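Local coordinates for cyclodipeptide synthase, BtCDPS (Bacillus thermoamylovorans, PDB 6ZTU), which belongs to the cyclodipeptide synthase family and probably transfers aminoacyl groups from aminoacyl-tRNAs to build cyclic dipeptides, at residues Gln4-Lys7 / Asp8-Tyr11; Asn43-His46 / Gln47-Trp51; His172-Lys175 / Tyr176-Glu180; Trp204-Gly207 / Glu208-Asn212. All blocks are in the same frame, centred on the assembly; numbering follows the deposited sequence.

Interaction 1 (Gln4-Lys7 / Asp8-Tyr11); sequences QVIK and DLFY
Asp8 and Leu9 close the short turn of helix 4-7 through their backbone N-H groups. Asp8 N donates to Gln4 O at 3.2 Å and makes a weaker bond to Val5 O. Leu9 N reaches Ile6 O at 3.1 Å, with an N-H...O angle of 163°. The side chain of Leu9 lies along the carbonyls of Val5 and Ile6: CB is 3.3 Å from Ile6 O and CD1 3.4 Å from Val5 O, while CD2 makes a loose apolar contact with Ile6 CG2 at 4.5 Å. Asp8 folds its carboxylate back with CG beside the backbone N (chi1 -76°), which brings OD2 within 3.5 Å of Lys7 C. The motif is a single, weakly bonded helical turn running into a loop, and from Tyr11 onward the chain becomes an outer strand of the sheet, with backbone bonds to Lys229. A water lies 2.6 Å from Phe10 O, with a weak, longer link to Lys7 O. Further out, helix 42-55 lies against the turn: Ile6 packs on Asp50 and Lys54, and the Phe10 ring meets Trp51 edge-to-face.

Interaction 2 (Asn43-His46 / Gln47-Trp51); sequences NYIH and QLIDW
With Tyr44 CG anti to the backbone N (chi1 -177°) and Leu48 CG beside its own N (chi1 -69°), the two side chains come together one helical turn apart. They cross obliquely, and Leu48 CG sits over one face of the tyrosine ring, displaced toward the rim, in a CH-pi contact 4.1 Å from the centroid. The leucine branches divide the ring between them, CD1 lying 3.6 Å from Tyr44 CE2 and CD2 3.7 Å from Tyr44 OH. Ile45 and Ile49 illustrate the simpler i to i+4 case, lying side by side and pointing the same way, with Ile45 CG2 against Ile49 CD1 at 3.9 Å. The backbone beneath is regular alpha-helix: Leu48 N bonds to Tyr44 O at 2.9 Å, and Asp50 N to His46 O at 2.7 Å. Asp50 also curls its carboxylate back over that carbonyl, OD2 lying 3.1 Å from His46 O. Such closeness of two acceptors would probably be unfavourable alone, but OD2 has a salt bridge to Lys103 and OD1 a hydrogen bond to the amide of Asn104, while Lys103 also bonds His46 ND1 and Glu99 bonds NE2, which fixes the imidazole at both nitrogens. Helix 42-55 is the crossover of the beta-alpha-beta unit between strands 28-32 and 58-63; on it His46 and Ile49 pack against helix 79-103, Ile49 also reaches Leu31 of strand 28-32, and Leu48 rests on Leu228 of strand 223-229.

Interaction 3 (His172-Lys175 / Tyr176-Glu180); sequences HAVK and YVLAE. With 0RE ((2S)-hexane-1,2-diol), chain B.
Tyr176 touches the preceding turn with its CB, which lies 3.2 Å from Ala173 O. From there CG runs anti to the backbone N (chi1 177°), swinging the ring off the helix, where it meets the ring of Phe113 edge-to-face and packs against Pro35 and Leu71. At the tip, OH approaches the aliphatic tail of the bound (2S)-hexane-1,2-diol, 3.5 Å from its C07. One turn later, Glu180 serves the polar end of the same ligand. Its chain, extended beyond CG, carries OE1 to 2.9 Å from the diol O01, which donates a hydrogen bond to it.

The backbone that spaces these two residues is less regular at its start. Tyr176 N makes only a weak, bent bond to Ala173 O (133°), whereas Leu178 N bonds Val174 O at 2.9 Å. On another side of the helix, Val174 CG2 lies 4.0 Å from Val177 CB, while Leu178 CG sits 3.2 Å from Val174 O. Val174 and Leu178 pack on Phe133 of helix 120-135, and Val177 on Met146 of helix 137-157. The result is a largely buried stretch of helix 167-191 with packing residues on its flanks and Tyr176 and Glu180, one turn apart, lining a ligand pocket, here occupied by the diol, in the HUP-clan fold of cyclodipeptide synthases.

Interaction 4 (Trp204-Gly207 / Glu208-Asn212); sequences WKLG and EKIKN
Glu208 returns to the start of the helix twice, by its amide and by its side chain. Its N bonds to the carbonyl O of Trp204, the N-cap residue, at 3.1 Å, and its OE1 forms a salt bridge with Lys205 NZ, a weak hydrogen bond at 3.3 Å. Lys205 reaches it by bending at chi2 (34°), and the two side chains cross at about a right angle. Lys209 follows, its N bonded to Lys205 O and its chain crossing that of Lys205, so that the two ammonium nitrogens, Lys205 NZ and Lys209 NZ, come within 3.9 Å; the nearby Glu208 carboxylate probably eases this repulsion. Helix 205-211 belongs to the beta-alpha-beta unit between strands 196-200 and 223-229, and Ile210 is on its buried side. Ile210 N bonds Leu206 O at 2.8 Å, while its CD1 touches both Leu206 CG and Trp204 CH2, 3.9 Å from each. The indole folds back over the first turn, with Gly207 N 3.3 Å above its plane, and it also meets the rings of Phe184 and Tyr225. Lys211 N then bonds Gly207 O at 2.9 Å, and Asn212 ND2 is hydrogen-bonded to Glu214.

Overall arrangement
The four interactions follow one another along the chain, each a local contact between adjoining segments. Interactions 1 and 2 touch, with centres about 10 Å apart: the first turn, which leads into edge strand 11-14, rests on helix 42-55, and Lys7 O lies 3.0 Å from Trp51 NE1. Interaction 3 lies across the centre of the chain, about 26 Å from interaction 2 between centres, on helix 167-191. Interaction 4 is nearer to it, with centres about 17 Å apart, and Ile210 packs on Leu185 of that helix. The helices of interactions 2 and 4 both connect parallel strands of the mixed sheet, whereas interaction 3 contributes directly to the diol pocket.

Interaction 1 (Gln4-Lys7 / Asp8-Tyr11)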
loop_
_atom_site.group_PDB
_atom_site.type_symbol
_atom_site.label_atom_id
_atom_site.label_comp_id
_atom_site.label_asym_id
_atom_site.label_seq_id
_atom_site.Cartn_x
_atom_site.Cartn_y
_atom_site.Cartn_z
ATOM N N GLN A 4 26.269 -5.745 5.310
ATOM C CA GLN A 4 25.613 -6.382 4.179
ATOM C C GLN A 4 24.539 -7.379 4.582
ATOM O O GLN A 4 23.843 -7.899 3.703
ATOM C CB GLN A 4 26.643 -7.056 3.271
ATOM C CG GLN A 4 27.511 -6.033 2.575
ATOM C CD GLN A 4 28.922 -6.499 2.351
ATOM O OE1 GLN A 4 29.633 -6.864 3.289
ATOM N NE2 GLN A 4 29.357 -6.448 1.100
ATOM N N VAL A 5 24.361 -7.648 5.876
ATOM C CA VAL A 5 23.100 -8.265 6.259
ATOM C C VAL A 5 21.961 -7.296 5.960
ATOM O O VAL A 5 20.871 -7.717 5.558
ATOM C CB VAL A 5 23.117 -8.725 7.734
ATOM C CG1 VAL A 5 24.378 -9.535 8.023
ATOM C CG2 VAL A 5 22.962 -7.561 8.698
ATOM N N ILE A 6 22.213 -5.987 6.090
ATOM C CA ILE A 6 21.197 -4.993 5.750
ATOM C C ILE A 6 20.890 -5.035 4.260
ATOM O O ILE A 6 19.724 -5.050 3.851
ATOM C CB ILE A 6 21.645 -3.584 6.177
ATOM C CG1 ILE A 6 21.802 -3.503 7.693
ATOM C CG2 ILE A 6 20.650 -2.529 5.682
ATOM C CD1 ILE A 6 22.351 -2.177 8.159
ATOM N N LYS A 7 21.936 -5.042 3.428
ATOM C CA LYS A 7 21.749 -5.082 1.982
ATOM C C LYS A 7 20.898 -6.268 1.547
ATOM O O LYS A 7 20.115 -6.151 0.597
ATOM C CB LYS A 7 23.110 -5.127 1.285
ATOM C CG LYS A 7 23.234 -4.207 0.083
ATOM C CD LYS A 7 23.009 -4.955 -1.225
ATOM C CE LYS A 7 22.937 -3.987 -2.404
ATOM N NZ LYS A 7 22.411 -4.636 -3.643
ATOM N N ASP A 8 21.034 -7.410 2.231
ATOM C CA ASP A 8 20.339 -8.646 1.889
ATOM C C ASP A 8 19.159 -8.930 2.811
ATOM O O ASP A 8 18.655 -10.056 2.837
ATOM C CB ASP A 8 21.311 -9.823 1.927
ATOM C CG ASP A 8 22.212 -9.870 0.721
ATOM O OD1 ASP A 8 23.192 -10.647 0.754
ATOM O OD2 ASP A 8 21.946 -9.127 -0.254
ATOM N N LEU A 9 18.713 -7.929 3.567
ATOM C CA LEU A 9 17.620 -8.120 4.515
ATOM C C LEU A 9 16.385 -8.721 3.855
ATOM O O LEU A 9 15.630 -9.452 4.505
ATOM C CB LEU A 9 17.266 -6.776 5.146
ATOM C CG LEU A 9 17.061 -6.623 6.646
ATOM C CD1 LEU A 9 18.037 -7.480 7.434
ATOM C CD2 LEU A 9 17.251 -5.147 6.971
ATOM N N PHE A 10 16.159 -8.427 2.575
ATOM C CA PHE A 10 14.968 -8.895 1.881
ATOM C C PHE A 10 15.331 -9.547 0.557
ATOM O O PHE A 10 16.283 -9.140 -0.120
ATOM C CB PHE A 10 13.969 -7.743 1.641
ATOM C CG PHE A 10 13.408 -7.165 2.905
ATOM C CD1 PHE A 10 12.285 -7.725 3.498
ATOM C CD2 PHE A 10 14.017 -6.071 3.520
ATOM C CE1 PHE A 10 11.772 -7.199 4.675
ATOM C CE2 PHE A 10 13.523 -5.550 4.690
ATOM C CZ PHE A 10 12.397 -6.106 5.276
ATOM N N TYR A 11 14.567 -10.569 0.195
ATOM C CA TYR A 11 14.608 -11.140 -1.138
ATOM C C TYR A 11 13.397 -10.620 -1.898
ATOM O O TYR A 11 12.285 -10.615 -1.370
ATOM C CB TYR A 11 14.603 -12.673 -1.100
ATOM C CG TYR A 11 14.812 -13.266 -2.475
ATOM C CD1 TYR A 11 13.732 -13.505 -3.319
ATOM C CD2 TYR A 11 16.088 -13.554 -2.945
ATOM C CE1 TYR A 11 13.910 -14.029 -4.588
ATOM C CE2 TYR A 11 16.278 -14.075 -4.214
ATOM C CZ TYR A 11 15.185 -14.302 -5.034
ATOM O OH TYR A 11 15.355 -14.820 -6.299
HETATM O O HOH W 1 17.982 -7.624 -1.449
#

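Interaction 2 (Asn43-His46 / Gln47-Trp51)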
loop_
_atom_site.group_PDB
_atom_site.type_symbol
_atom_site.label_atom_id
_atom_site.label_comp_id
_atom_site.label_asym_id
_atom_site.label_seq_id
_atom_site.Cartn_x
_atom_site.Cartn_y
_atom_site.Cartn_z
ATOM N N ASN A 43 10.570 -2.464 14.801
ATOM C CA ASN A 43 11.729 -3.164 14.252
ATOM C C ASN A 43 11.580 -3.435 12.759
ATOM O O ASN A 43 12.537 -3.261 11.994
ATOM C CB ASN A 43 11.960 -4.474 14.999
ATOM C CG ASN A 43 13.299 -5.097 14.668
ATOM O OD1 ASN A 43 14.331 -4.426 14.691
ATOM N ND2 ASN A 43 13.289 -6.385 14.334
ATOM N N TYR A 44 10.400 -3.892 12.329
ATOM C CA TYR A 44 10.204 -4.211 10.916
ATOM C C TYR A 44 10.253 -2.956 10.055
ATOM O O TYR A 44 10.846 -2.960 8.968
ATOM C CB TYR A 44 8.877 -4.936 10.717
ATOM C CG TYR A 44 8.622 -5.380 9.290
ATOM C CD1 TYR A 44 9.378 -6.391 8.712
ATOM C CD2 TYR A 44 7.630 -4.784 8.520
ATOM C CE1 TYR A 44 9.152 -6.805 7.409
ATOM C CE2 TYR A 44 7.387 -5.199 7.208
ATOM C CZ TYR A 44 8.156 -6.209 6.661
ATOM O OH TYR A 44 7.942 -6.626 5.360
ATOM N N ILE A 45 9.631 -1.872 10.520
ATOM C CA ILE A 45 9.688 -0.619 9.768
ATOM C C ILE A 45 11.139 -0.163 9.615
ATOM O O ILE A 45 11.563 0.266 8.533
ATOM C CB ILE A 45 8.795 0.441 10.447
ATOM C CG1 ILE A 45 7.318 0.141 10.151
ATOM C CG2 ILE A 45 9.167 1.844 9.989
ATOM C CD1 ILE A 45 6.325 0.935 11.000
ATOM N N HIS A 46 11.940 -0.305 10.675
ATOM C CA HIS A 46 13.360 0.012 10.558
ATOM C C HIS A 46 14.052 -0.889 9.541
ATOM O O HIS A 46 14.875 -0.422 8.744
ATOM C CB HIS A 46 14.036 -0.089 11.926
ATOM C CG HIS A 46 13.957 1.177 12.724
ATOM N ND1 HIS A 46 15.002 2.077 12.803
ATOM C CD2 HIS A 46 12.949 1.705 13.459
ATOM C CE1 HIS A 46 14.642 3.099 13.561
ATOM N NE2 HIS A 46 13.401 2.899 13.969
ATOM N N GLN A 47 13.724 -2.183 9.540
ATOM C CA GLN A 47 14.331 -3.084 8.569
ATOM C C GLN A 47 13.985 -2.664 7.148
ATOM O O GLN A 47 14.853 -2.634 6.274
ATOM C CB GLN A 47 13.871 -4.515 8.830
ATOM C CG GLN A 47 14.463 -5.143 10.074
ATOM C CD GLN A 47 14.333 -6.650 10.036
ATOM O OE1 GLN A 47 13.254 -7.175 9.783
ATOM N NE2 GLN A 47 15.436 -7.352 10.271
ATOM N N LEU A 48 12.712 -2.327 6.904
ATOM C CA LEU A 48 12.299 -1.897 5.568
ATOM C C LEU A 48 13.102 -0.688 5.111
ATOM O O LEU A 48 13.599 -0.643 3.980
ATOM C CB LEU A 48 10.808 -1.559 5.550
ATOM C CG LEU A 48 9.775 -2.670 5.715
ATOM C CD1 LEU A 48 8.396 -2.042 5.812
ATOM C CD2 LEU A 48 9.852 -3.627 4.530
ATOM N N ILE A 49 13.246 0.296 5.992
ATOM C CA ILE A 49 13.876 1.553 5.617
ATOM C C ILE A 49 15.391 1.404 5.559
ATOM O O ILE A 49 16.040 1.965 4.675
ATOM C CB ILE A 49 13.425 2.660 6.586
ATOM C CG1 ILE A 49 11.943 2.988 6.345
ATOM C CG2 ILE A 49 14.269 3.910 6.418
ATOM C CD1 ILE A 49 11.303 3.806 7.441
ATOM N N ASP A 50 15.978 0.629 6.475
ATOM C CA ASP A 50 17.418 0.369 6.405
ATOM C C ASP A 50 17.793 -0.308 5.094
ATOM O O ASP A 50 18.731 0.113 4.410
ATOM C CB ASP A 50 17.863 -0.496 7.584
ATOM C CG ASP A 50 17.805 0.240 8.902
ATOM O OD1 ASP A 50 17.793 1.487 8.886
ATOM O OD2 ASP A 50 17.775 -0.433 9.955
ATOM N N TRP A 51 17.072 -1.373 4.734
ATOM C CA TRP A 51 17.317 -2.050 3.467
ATOM C C TRP A 51 17.067 -1.122 2.286
ATOM O O TRP A 51 17.852 -1.099 1.335
ATOM C CB TRP A 51 16.438 -3.305 3.371
ATOM C CG TRP A 51 16.524 -4.036 2.059
ATOM C CD1 TRP A 51 17.477 -4.944 1.680
ATOM C CD2 TRP A 51 15.610 -3.933 0.966
ATOM N NE1 TRP A 51 17.211 -5.400 0.411
ATOM C CE2 TRP A 51 16.069 -4.799 -0.050
ATOM C CE3 TRP A 51 14.438 -3.194 0.748
ATOM C CZ2 TRP A 51 15.402 -4.943 -1.271
ATOM C CZ3 TRP A 51 13.777 -3.336 -0.464
ATOM C CH2 TRP A 51 14.258 -4.204 -1.459
#

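Interaction 3 (His172-Lys175 / Tyr176-Glu180)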
loop_
_atom_site.group_PDB
_atom_site.type_symbol
_atom_site.label_atom_id
_atom_site.label_comp_id
_atom_site.label_asym_id
_atom_site.label_seq_id
_atom_site.Cartn_x
_atom_site.Cartn_y
_atom_site.Cartn_z
ATOM N N HIS A 172 -18.319 -0.808 2.261
ATOM C CA HIS A 172 -17.790 0.279 3.075
ATOM C C HIS A 172 -16.267 0.276 3.065
ATOM O O HIS A 172 -15.634 1.319 2.856
ATOM C CB HIS A 172 -18.316 0.185 4.506
ATOM C CG HIS A 172 -18.070 1.422 5.320
ATOM N ND1 HIS A 172 -18.604 2.645 4.989
ATOM C CD2 HIS A 172 -17.347 1.617 6.447
ATOM C CE1 HIS A 172 -18.225 3.544 5.880
ATOM N NE2 HIS A 172 -17.464 2.946 6.778
ATOM N N ALA A 173 -15.660 -0.897 3.283
ATOM C CA ALA A 173 -14.207 -1.007 3.302
ATOM C C ALA A 173 -13.573 -0.858 1.918
ATOM O O ALA A 173 -12.378 -0.556 1.835
ATOM C CB ALA A 173 -13.790 -2.341 3.905
ATOM N N VAL A 174 -14.318 -1.078 0.829
ATOM C CA VAL A 174 -13.683 -0.951 -0.485
ATOM C C VAL A 174 -13.348 0.509 -0.787
ATOM O O VAL A 174 -12.532 0.788 -1.677
ATOM C CB VAL A 174 -14.554 -1.594 -1.588
ATOM C CG1 VAL A 174 -15.648 -0.650 -2.054
ATOM C CG2 VAL A 174 -13.685 -2.056 -2.781
ATOM N N LYS A 175 -13.932 1.459 -0.051
ATOM C CA LYS A 175 -13.513 2.846 -0.212
ATOM C C LYS A 175 -12.034 3.012 0.111
ATOM O O LYS A 175 -11.350 3.843 -0.506
ATOM C CB LYS A 175 -14.382 3.755 0.659
ATOM C CG LYS A 175 -15.806 3.850 0.135
ATOM C CD LYS A 175 -16.728 4.536 1.121
ATOM C CE LYS A 175 -18.160 4.476 0.620
ATOM N NZ LYS A 175 -18.229 4.949 -0.792
ATOM N N TYR A 176 -11.531 2.240 1.076
ATOM C CA TYR A 176 -10.102 2.202 1.369
ATOM C C TYR A 176 -9.309 1.688 0.170
ATOM O O TYR A 176 -8.293 2.275 -0.228
ATOM C CB TYR A 176 -9.873 1.318 2.596
ATOM C CG TYR A 176 -8.429 1.118 2.981
ATOM C CD1 TYR A 176 -7.794 1.987 3.854
ATOM C CD2 TYR A 176 -7.709 0.041 2.496
ATOM C CE1 TYR A 176 -6.470 1.810 4.200
ATOM C CE2 TYR A 176 -6.394 -0.142 2.839
ATOM C CZ TYR A 176 -5.780 0.746 3.693
ATOM O OH TYR A 176 -4.468 0.553 4.043
ATOM N N VAL A 177 -9.749 0.565 -0.391
ATOM C CA VAL A 177 -9.076 -0.038 -1.545
ATOM C C VAL A 177 -8.999 0.957 -2.694
ATOM O O VAL A 177 -7.939 1.156 -3.308
ATOM C CB VAL A 177 -9.815 -1.321 -1.967
ATOM C CG1 VAL A 177 -9.247 -1.869 -3.278
ATOM C CG2 VAL A 177 -9.710 -2.374 -0.883
ATOM N N LEU A 178 -10.129 1.591 -3.016
ATOM C CA LEU A 178 -10.149 2.482 -4.168
ATOM C C LEU A 178 -9.252 3.693 -3.945
ATOM O O LEU A 178 -8.617 4.170 -4.893
ATOM C CB LEU A 178 -11.583 2.915 -4.482
ATOM C CG LEU A 178 -12.547 1.750 -4.766
ATOM C CD1 LEU A 178 -13.963 2.249 -5.062
ATOM C CD2 LEU A 178 -12.047 0.859 -5.904
ATOM N N ALA A 179 -9.172 4.192 -2.702
ATOM C CA ALA A 179 -8.335 5.350 -2.407
ATOM C C ALA A 179 -6.842 5.030 -2.458
ATOM O O ALA A 179 -6.042 5.921 -2.777
ATOM C CB ALA A 179 -8.689 5.916 -1.024
ATOM N N GLU A 180 -6.438 3.796 -2.122
ATOM C CA GLU A 180 -5.016 3.443 -2.152
ATOM C C GLU A 180 -4.571 2.989 -3.537
ATOM O O GLU A 180 -3.384 3.093 -3.867
ATOM C CB GLU A 180 -4.702 2.334 -1.139
ATOM C CG GLU A 180 -5.374 0.990 -1.468
ATOM C CD GLU A 180 -4.937 -0.176 -0.575
ATOM O OE1 GLU A 180 -3.928 -0.060 0.152
ATOM O OE2 GLU A 180 -5.632 -1.228 -0.602
HETATM O O01 0RE B . -2.094 -2.122 0.865
HETATM C C02 0RE B . -0.888 -2.395 1.506
HETATM C C03 0RE B . 0.160 -1.400 1.017
HETATM O O04 0RE B . 0.639 -1.803 -0.238
HETATM C C05 0RE B . -0.481 -0.020 0.932
HETATM C C06 0RE B . -0.969 0.413 2.313
HETATM C C07 0RE B . -1.730 1.725 2.162
HETATM C C08 0RE B . -0.903 2.788 2.862
#

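Interaction 4 (Trp204-Gly207 / Glu208-Asn212)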
loop_
_atom_site.group_PDB
_atom_site.type_symbol
_atom_site.label_atom_id
_atom_site.label_comp_id
_atom_site.label_asym_id
_atom_site.label_seq_id
_atom_site.Cartn_x
_atom_site.Cartn_y
_atom_site.Cartn_z
ATOM N N TRP A 204 0.009 -9.295 -4.800
ATOM C CA TRP A 204 -1.128 -8.464 -5.186
ATOM C C TRP A 204 -1.857 -9.167 -6.327
ATOM O O TRP A 204 -1.468 -9.044 -7.495
ATOM C CB TRP A 204 -0.643 -7.063 -5.567
ATOM C CG TRP A 204 -1.725 -6.116 -6.004
ATOM C CD1 TRP A 204 -3.015 -6.049 -5.538
ATOM C CD2 TRP A 204 -1.608 -5.111 -7.009
ATOM N NE1 TRP A 204 -3.701 -5.052 -6.197
ATOM C CE2 TRP A 204 -2.860 -4.463 -7.106
ATOM C CE3 TRP A 204 -0.556 -4.681 -7.831
ATOM C CZ2 TRP A 204 -3.090 -3.426 -8.003
ATOM C CZ3 TRP A 204 -0.792 -3.643 -8.716
ATOM C CH2 TRP A 204 -2.051 -3.041 -8.806
ATOM N N LYS A 205 -2.931 -9.891 -5.979
ATOM C CA LYS A 205 -3.647 -10.723 -6.947
ATOM C C LYS A 205 -4.249 -9.898 -8.079
ATOM O O LYS A 205 -4.175 -10.290 -9.250
ATOM C CB LYS A 205 -4.743 -11.521 -6.229
ATOM C CG LYS A 205 -5.472 -12.551 -7.077
ATOM C CD LYS A 205 -4.562 -13.200 -8.120
ATOM C CE LYS A 205 -5.372 -13.845 -9.235
ATOM N NZ LYS A 205 -4.626 -13.879 -10.522
ATOM N N LEU A 206 -4.877 -8.764 -7.749
ATOM C CA LEU A 206 -5.410 -7.901 -8.792
ATOM C C LEU A 206 -4.297 -7.409 -9.703
ATOM O O LEU A 206 -4.492 -7.277 -10.918
ATOM C CB LEU A 206 -6.158 -6.724 -8.164
ATOM C CG LEU A 206 -6.584 -5.587 -9.077
ATOM C CD1 LEU A 206 -7.395 -6.084 -10.266
ATOM C CD2 LEU A 206 -7.389 -4.584 -8.253
ATOM N N GLY A 207 -3.112 -7.154 -9.136
ATOM C CA GLY A 207 -1.987 -6.762 -9.964
ATOM C C GLY A 207 -1.619 -7.824 -10.975
ATOM O O GLY A 207 -1.273 -7.510 -12.118
ATOM N N GLU A 208 -1.692 -9.092 -10.569
ATOM C CA GLU A 208 -1.446 -10.180 -11.512
ATOM C C GLU A 208 -2.424 -10.118 -12.673
ATOM O O GLU A 208 -2.036 -10.294 -13.834
ATOM C CB GLU A 208 -1.543 -11.529 -10.795
ATOM C CG GLU A 208 -0.482 -11.731 -9.728
ATOM C CD GLU A 208 -0.695 -13.000 -8.912
ATOM O OE1 GLU A 208 -1.517 -13.849 -9.332
ATOM O OE2 GLU A 208 -0.037 -13.147 -7.857
ATOM N N LYS A 209 -3.698 -9.852 -12.382
ATOM C CA LYS A 209 -4.684 -9.774 -13.451
ATOM C C LYS A 209 -4.450 -8.556 -14.330
ATOM O O LYS A 209 -4.586 -8.631 -15.551
ATOM C CB LYS A 209 -6.091 -9.744 -12.862
ATOM C CG LYS A 209 -6.417 -10.951 -12.013
ATOM C CD LYS A 209 -7.911 -11.074 -11.841
ATOM C CE LYS A 209 -8.277 -12.350 -11.098
ATOM N NZ LYS A 209 -8.053 -12.173 -9.645
ATOM N N ILE A 210 -4.130 -7.414 -13.720
ATOM C CA ILE A 210 -3.786 -6.232 -14.503
ATOM C C ILE A 210 -2.618 -6.524 -15.439
ATOM O O ILE A 210 -2.636 -6.137 -16.613
ATOM C CB ILE A 210 -3.496 -5.053 -13.558
ATOM C CG1 ILE A 210 -4.789 -4.641 -12.841
ATOM C CG2 ILE A 210 -2.913 -3.870 -14.322
ATOM C CD1 ILE A 210 -4.587 -3.601 -11.745
ATOM N N LYS A 211 -1.594 -7.232 -14.948
ATOM C CA LYS A 211 -0.430 -7.535 -15.778
ATOM C C LYS A 211 -0.732 -8.596 -16.830
ATOM O O LYS A 211 0.032 -8.746 -17.795
ATOM C CB LYS A 211 0.730 -7.986 -14.890
ATOM C CG LYS A 211 1.482 -6.841 -14.233
ATOM C CD LYS A 211 2.143 -5.966 -15.301
ATOM C CE LYS A 211 2.872 -4.795 -14.686
ATOM N NZ LYS A 211 3.811 -4.183 -15.678
ATOM N N ASN A 212 -1.813 -9.347 -16.654
ATOM C CA ASN A 212 -2.313 -10.270 -17.657
ATOM C C ASN A 212 -3.222 -9.581 -18.672
ATOM O O ASN A 212 -3.878 -10.273 -19.456
ATOM C CB ASN A 212 -3.065 -11.409 -16.974
ATOM C CG ASN A 212 -3.107 -12.663 -17.815
ATOM O OD1 ASN A 212 -2.137 -13.000 -18.498
ATOM N ND2 ASN A 212 -4.238 -13.359 -17.777
#